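PDB 3MAL: stromal cell-derived factor 2-like protein from Arabidopsis thaliana, which takes part in endoplasmic reticulum protein quality control and the unfolded protein response, forming a complex with ERDJ3B and BIP1 needed for proper accumulation of the immune receptor kinase EFR. Local coordinates for residues E17-K30 against A180-L194. Numbering follows the deposited sequence.
Sequences EITYGSAIKLMHEK and ADNIWLAAEGVYLPL
Leu26 and Trp184 meet where the first and last strands of a beta-trefoil pair antiparallel and close its six-stranded barrel, an instructive case of one ladder with two unlike faces. On the buried face the indole is sandwiched: Leu26 CD2 lies over one side, while on the other His28 CB sits 4.0 Å from the centroid of the six-membered ring as a CH-pi contact. Trp184 NE1 is hydrogen-bonded to Leu155 O, which helps to set the ring's rotation. Nearby, Ile18 CD1 from the preceding loop presses on Ala186 CB at a tight 3.3 Å, and Ile24 CG2 meets the edge of the Tyr191 ring at CE2.

The other face is more exposed, yet Met27 CE and Leu185 CD1 still approach to 3.3 Å; their backbones exchange two hydrogen bonds. Lys25, extended beyond CG, crosses Glu188 so that NZ meets OE1 on its syn side at 3.1 Å; OE2 is held by Arg34.

A beta bulge shifts the register near the corner at Glu188. Pairing resumes at Ala23 and Val190, then loops follow: water 1 bridges Glu17 O and Leu192 O, and Thr19 OG1, placed between its backbone N and carbonyl carbon (chi1 49°), donates to Leu192 O at 2.7 Å, the donor lying 32° out of that carbonyl's plane.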
loop_
_atom_site.group_PDB
_atom_site.type_symbol
_atom_site.label_atom_id
_atom_site.label_comp_id
_atom_site.label_asym_id
_atom_site.label_seq_id
_atom_site.Cartn_x
_atom_site.Cartn_y
_atom_site.Cartn_z
ATOM N N GLU A 17 10.505 1.272 14.885
ATOM C CA GLU A 17 9.670 0.051 14.778
ATOM C C GLU A 17 8.237 0.395 14.377
ATOM O O GLU A 17 7.540 1.187 15.031
ATOM C CB GLU A 17 9.685 -0.815 16.049
ATOM C CG GLU A 17 11.038 -1.402 16.416
ATOM C CD GLU A 17 11.812 -0.468 17.326
ATOM O OE1 GLU A 17 11.439 0.734 17.411
ATOM O OE2 GLU A 17 12.776 -0.943 17.981
ATOM N N ILE A 18 7.770 -0.206 13.305
ATOM C CA ILE A 18 6.449 0.152 12.841
ATOM C C ILE A 18 5.407 -0.752 13.491
ATOM O O ILE A 18 5.439 -1.969 13.315
ATOM C CB ILE A 18 6.369 0.043 11.311
ATOM C CG1 ILE A 18 7.355 1.032 10.657
ATOM C CG2 ILE A 18 4.931 0.213 10.842
ATOM C CD1 ILE A 18 7.454 0.899 9.144
ATOM N N THR A 19 4.477 -0.168 14.240
ATOM C CA THR A 19 3.512 -0.955 15.012
ATOM C C THR A 19 2.113 -0.844 14.402
ATOM O O THR A 19 1.830 0.107 13.671
ATOM C CB THR A 19 3.435 -0.448 16.472
ATOM O OG1 THR A 19 3.274 0.981 16.462
ATOM C CG2 THR A 19 4.717 -0.809 17.242
ATOM N N TYR A 20 1.228 -1.789 14.712
ATOM C CA TYR A 20 -0.144 -1.652 14.236
ATOM C C TYR A 20 -0.755 -0.385 14.821
ATOM O O TYR A 20 -0.488 -0.036 15.984
ATOM C CB TYR A 20 -0.987 -2.878 14.600
ATOM C CG TYR A 20 -0.558 -4.131 13.865
ATOM C CD1 TYR A 20 0.262 -5.087 14.490
ATOM C CD2 TYR A 20 -0.949 -4.362 12.554
ATOM C CE1 TYR A 20 0.682 -6.230 13.814
ATOM C CE2 TYR A 20 -0.549 -5.547 11.882
ATOM C CZ TYR A 20 0.268 -6.458 12.522
ATOM O OH TYR A 20 0.692 -7.606 11.875
ATOM N N GLY A 21 -1.575 0.296 14.019
ATOM C CA GLY A 21 -2.154 1.560 14.443
ATOM C C GLY A 21 -1.339 2.768 14.005
ATOM O O GLY A 21 -1.786 3.896 14.148
ATOM N N SER A 22 -0.146 2.535 13.464
ATOM C CA SER A 22 0.701 3.652 13.091
ATOM C C SER A 22 0.288 4.235 11.736
ATOM O O SER A 22 -0.330 3.543 10.898
ATOM C CB SER A 22 2.170 3.240 13.076
ATOM O OG SER A 22 2.485 2.719 11.809
ATOM N N ALA A 23 0.596 5.522 11.553
ATOM C CA ALA A 23 0.379 6.184 10.265
ATOM C C ALA A 23 1.707 6.262 9.504
ATOM O O ALA A 23 2.734 6.665 10.056
ATOM C CB ALA A 23 -0.213 7.578 10.445
ATOM N N ILE A 24 1.680 5.845 8.240
ATOM C CA ILE A 24 2.894 5.797 7.429
ATOM C C ILE A 24 2.679 6.370 6.034
ATOM O O ILE A 24 1.545 6.424 5.546
ATOM C CB ILE A 24 3.450 4.348 7.279
ATOM C CG1 ILE A 24 2.517 3.475 6.429
ATOM C CG2 ILE A 24 3.826 3.763 8.672
ATOM C CD1 ILE A 24 3.115 2.126 6.003
ATOM N N LYS A 25 3.775 6.805 5.419
ATOM C CA LYS A 25 3.851 6.890 3.974
ATOM C C LYS A 25 4.685 5.706 3.463
ATOM O O LYS A 25 5.505 5.139 4.198
ATOM C CB LYS A 25 4.423 8.223 3.528
ATOM C CG LYS A 25 3.604 9.404 4.004
ATOM C CD LYS A 25 3.994 10.684 3.256
ATOM C CE LYS A 25 3.111 11.854 3.717
ATOM N NZ LYS A 25 3.554 13.121 3.068
ATOM N N LEU A 26 4.399 5.287 2.236
ATOM C CA LEU A 26 5.094 4.184 1.607
ATOM C C LEU A 26 5.735 4.696 0.331
ATOM O O LEU A 26 5.035 5.073 -0.619
ATOM C CB LEU A 26 4.110 3.043 1.320
ATOM C CG LEU A 26 4.770 1.678 1.171
ATOM C CD1 LEU A 26 5.275 1.122 2.521
ATOM C CD2 LEU A 26 3.785 0.695 0.487
ATOM N N MET A 27 7.066 4.737 0.319
ATOM C CA MET A 27 7.806 5.270 -0.798
ATOM C C MET A 27 8.332 4.156 -1.696
ATOM O O MET A 27 8.945 3.193 -1.216
ATOM C CB MET A 27 8.970 6.122 -0.292
ATOM C CG MET A 27 9.732 6.859 -1.399
ATOM S SD MET A 27 11.292 7.608 -0.864
ATOM C CE MET A 27 12.345 6.169 -0.872
ATOM N N HIS A 28 8.086 4.317 -2.999
ATOM C CA HIS A 28 8.627 3.458 -4.058
ATOM C C HIS A 28 10.146 3.630 -4.117
ATOM O O HIS A 28 10.641 4.739 -4.315
ATOM C CB HIS A 28 7.992 3.889 -5.377
ATOM C CG HIS A 28 8.347 3.030 -6.557
ATOM N ND1 HIS A 28 8.042 1.687 -6.632
ATOM C CD2 HIS A 28 8.933 3.347 -7.735
ATOM C CE1 HIS A 28 8.433 1.210 -7.803
ATOM N NE2 HIS A 28 8.994 2.192 -8.483
ATOM N N GLU A 29 10.899 2.564 -3.908
ATOM C CA GLU A 29 12.362 2.773 -3.838
ATOM C C GLU A 29 13.006 3.391 -5.079
ATOM O O GLU A 29 13.856 4.256 -4.958
ATOM C CB GLU A 29 13.109 1.507 -3.481
ATOM C CG GLU A 29 14.612 1.784 -3.296
ATOM C CD GLU A 29 15.373 0.541 -2.873
ATOM O OE1 GLU A 29 15.223 -0.514 -3.536
ATOM O OE2 GLU A 29 16.146 0.613 -1.882
ATOM N N LYS A 30 12.619 2.925 -6.260
ATOM C CA LYS A 30 13.215 3.339 -7.513
ATOM C C LYS A 30 12.863 4.782 -7.889
ATOM O O LYS A 30 13.744 5.572 -8.213
ATOM C CB LYS A 30 12.713 2.381 -8.596
ATOM C CG LYS A 30 13.645 2.162 -9.754
ATOM C CD LYS A 30 14.883 1.410 -9.328
ATOM C CE LYS A 30 15.734 1.112 -10.559
ATOM N NZ LYS A 30 17.091 0.563 -10.187
ATOM N N ALA A 180 13.098 -4.735 -9.091
ATOM C CA ALA A 180 13.522 -3.493 -8.439
ATOM C C ALA A 180 12.337 -2.526 -8.232
ATOM O O ALA A 180 12.255 -1.848 -7.207
ATOM C CB ALA A 180 14.628 -2.833 -9.257
ATOM N N ASP A 181 11.422 -2.495 -9.201
ATOM C CA ASP A 181 10.246 -1.604 -9.157
ATOM C C ASP A 181 9.114 -2.112 -8.265
ATOM O O ASP A 181 8.026 -1.525 -8.262
ATOM C CB ASP A 181 9.680 -1.368 -10.569
ATOM C CG ASP A 181 10.516 -0.399 -11.400
ATOM O OD1 ASP A 181 11.116 0.543 -10.854
ATOM O OD2 ASP A 181 10.554 -0.579 -12.634
ATOM N N ASN A 182 9.319 -3.200 -7.521
ATOM C CA ASN A 182 8.352 -3.514 -6.452
ATOM C C ASN A 182 8.941 -3.542 -5.036
ATOM O O ASN A 182 8.409 -4.183 -4.140
ATOM C CB ASN A 182 7.398 -4.702 -6.775
ATOM C CG ASN A 182 8.092 -5.900 -7.383
ATOM O OD1 ASN A 182 8.960 -6.519 -6.756
ATOM N ND2 ASN A 182 7.659 -6.286 -8.599
ATOM N N ILE A 183 10.047 -2.835 -4.852
ATOM C CA ILE A 183 10.537 -2.622 -3.506
ATOM C C ILE A 183 10.047 -1.268 -2.989
ATOM O O ILE A 183 10.000 -0.256 -3.717
ATOM C CB ILE A 183 12.067 -2.826 -3.383
ATOM C CG1 ILE A 183 12.508 -2.766 -1.912
ATOM C CG2 ILE A 183 12.822 -1.851 -4.260
ATOM C CD1 ILE A 183 12.771 -1.371 -1.382
ATOM N N TRP A 184 9.606 -1.282 -1.738
ATOM C CA TRP A 184 9.071 -0.091 -1.082
ATOM C C TRP A 184 9.763 0.129 0.269
ATOM O O TRP A 184 10.377 -0.783 0.821
ATOM C CB TRP A 184 7.554 -0.242 -0.861
ATOM C CG TRP A 184 6.764 -0.352 -2.152
ATOM C CD1 TRP A 184 6.612 -1.465 -2.932
ATOM C CD2 TRP A 184 6.022 0.696 -2.802
ATOM N NE1 TRP A 184 5.822 -1.175 -4.025
ATOM C CE2 TRP A 184 5.449 0.140 -3.971
ATOM C CE3 TRP A 184 5.794 2.042 -2.517
ATOM C CZ2 TRP A 184 4.653 0.892 -4.850
ATOM C CZ3 TRP A 184 5.002 2.795 -3.388
ATOM C CH2 TRP A 184 4.437 2.212 -4.536
ATOM N N LEU A 185 9.622 1.346 0.789
ATOM C CA LEU A 185 10.177 1.760 2.081
ATOM C C LEU A 185 9.109 2.568 2.857
ATOM O O LEU A 185 8.520 3.520 2.320
ATOM C CB LEU A 185 11.425 2.635 1.854
ATOM C CG LEU A 185 12.500 2.047 0.909
ATOM C CD1 LEU A 185 13.086 3.073 -0.041
ATOM C CD2 LEU A 185 13.605 1.390 1.676
ATOM N N ALA A 186 8.844 2.189 4.098
ATOM C CA ALA A 186 8.004 3.033 4.944
ATOM C C ALA A 186 8.801 4.261 5.380
ATOM O O ALA A 186 9.968 4.157 5.794
ATOM C CB ALA A 186 7.462 2.257 6.159
ATOM N N ALA A 187 8.168 5.429 5.281
ATOM C CA ALA A 187 8.808 6.696 5.694
ATOM C C ALA A 187 7.823 7.699 6.328
ATOM O O ALA A 187 6.584 7.497 6.311
ATOM C CB ALA A 187 9.498 7.322 4.491
ATOM N N GLU A 188 8.356 8.786 6.879
ATOM C CA GLU A 188 7.513 9.899 7.335
ATOM C C GLU A 188 6.379 9.481 8.266
ATOM O O GLU A 188 5.338 10.120 8.300
ATOM C CB GLU A 188 6.913 10.658 6.142
ATOM C CG GLU A 188 7.950 11.395 5.402
ATOM C CD GLU A 188 7.449 12.117 4.169
ATOM O OE1 GLU A 188 6.382 12.781 4.179
ATOM O OE2 GLU A 188 8.178 12.054 3.175
ATOM N N GLY A 189 6.575 8.424 9.030
ATOM C CA GLY A 189 5.461 7.892 9.788
ATOM C C GLY A 189 5.307 8.438 11.192
ATOM O O GLY A 189 6.159 9.172 11.689
ATOM N N VAL A 190 4.178 8.111 11.807
ATOM C CA VAL A 190 3.999 8.309 13.227
ATOM C C VAL A 190 3.740 6.930 13.801
ATOM O O VAL A 190 2.719 6.301 13.499
ATOM C CB VAL A 190 2.836 9.273 13.530
ATOM C CG1 VAL A 190 2.562 9.325 15.039
ATOM C CG2 VAL A 190 3.151 10.670 12.981
ATOM N N TYR A 191 4.675 6.443 14.605
ATOM C CA TYR A 191 4.631 5.062 15.073
ATOM C C TYR A 191 4.181 4.948 16.538
ATOM O O TYR A 191 4.774 5.577 17.438
ATOM C CB TYR A 191 5.981 4.375 14.822
ATOM C CG TYR A 191 6.584 4.711 13.451
ATOM C CD1 TYR A 191 7.760 5.450 13.355
ATOM C CD2 TYR A 191 5.971 4.306 12.270
ATOM C CE1 TYR A 191 8.315 5.777 12.125
ATOM C CE2 TYR A 191 6.527 4.622 11.018
ATOM C CZ TYR A 191 7.694 5.361 10.963
ATOM O OH TYR A 191 8.259 5.695 9.752
ATOM N N LEU A 192 3.107 4.182 16.763
ATOM C CA LEU A 192 2.571 4.017 18.100
ATOM C C LEU A 192 3.595 3.272 18.961
ATOM O O LEU A 192 4.361 2.430 18.441
ATOM C CB LEU A 192 1.223 3.293 18.088
ATOM C CG LEU A 192 0.018 3.943 17.385
ATOM C CD1 LEU A 192 -1.244 3.184 17.778
ATOM C CD2 LEU A 192 -0.115 5.474 17.716
ATOM N N PRO A 193 3.632 3.588 20.272
ATOM C CA PRO A 193 4.583 2.957 21.186
ATOM C C PRO A 193 4.497 1.446 21.125
ATOM O O PRO A 193 3.423 0.886 20.919
ATOM C CB PRO A 193 4.151 3.463 22.568
ATOM C CG PRO A 193 3.331 4.659 22.318
ATOM C CD PRO A 193 2.774 4.575 20.937
ATOM N N LEU A 194 5.639 0.798 21.275
ATOM C CA LEU A 194 5.702 -0.659 21.364
ATOM C C LEU A 194 5.155 -1.160 22.670
ATOM O O LEU A 194 5.638 -0.767 23.749
ATOM C CB LEU A 194 7.145 -1.133 21.261
ATOM C CG LEU A 194 7.732 -1.450 19.909
ATOM C CD1 LEU A 194 9.269 -1.555 20.079
ATOM C CD2 LEU A 194 7.132 -2.747 19.384
HETATM O O HOH W 1 7.207 2.100 17.745
HETATM O O HOH W 2 11.054 0.408 -6.252
#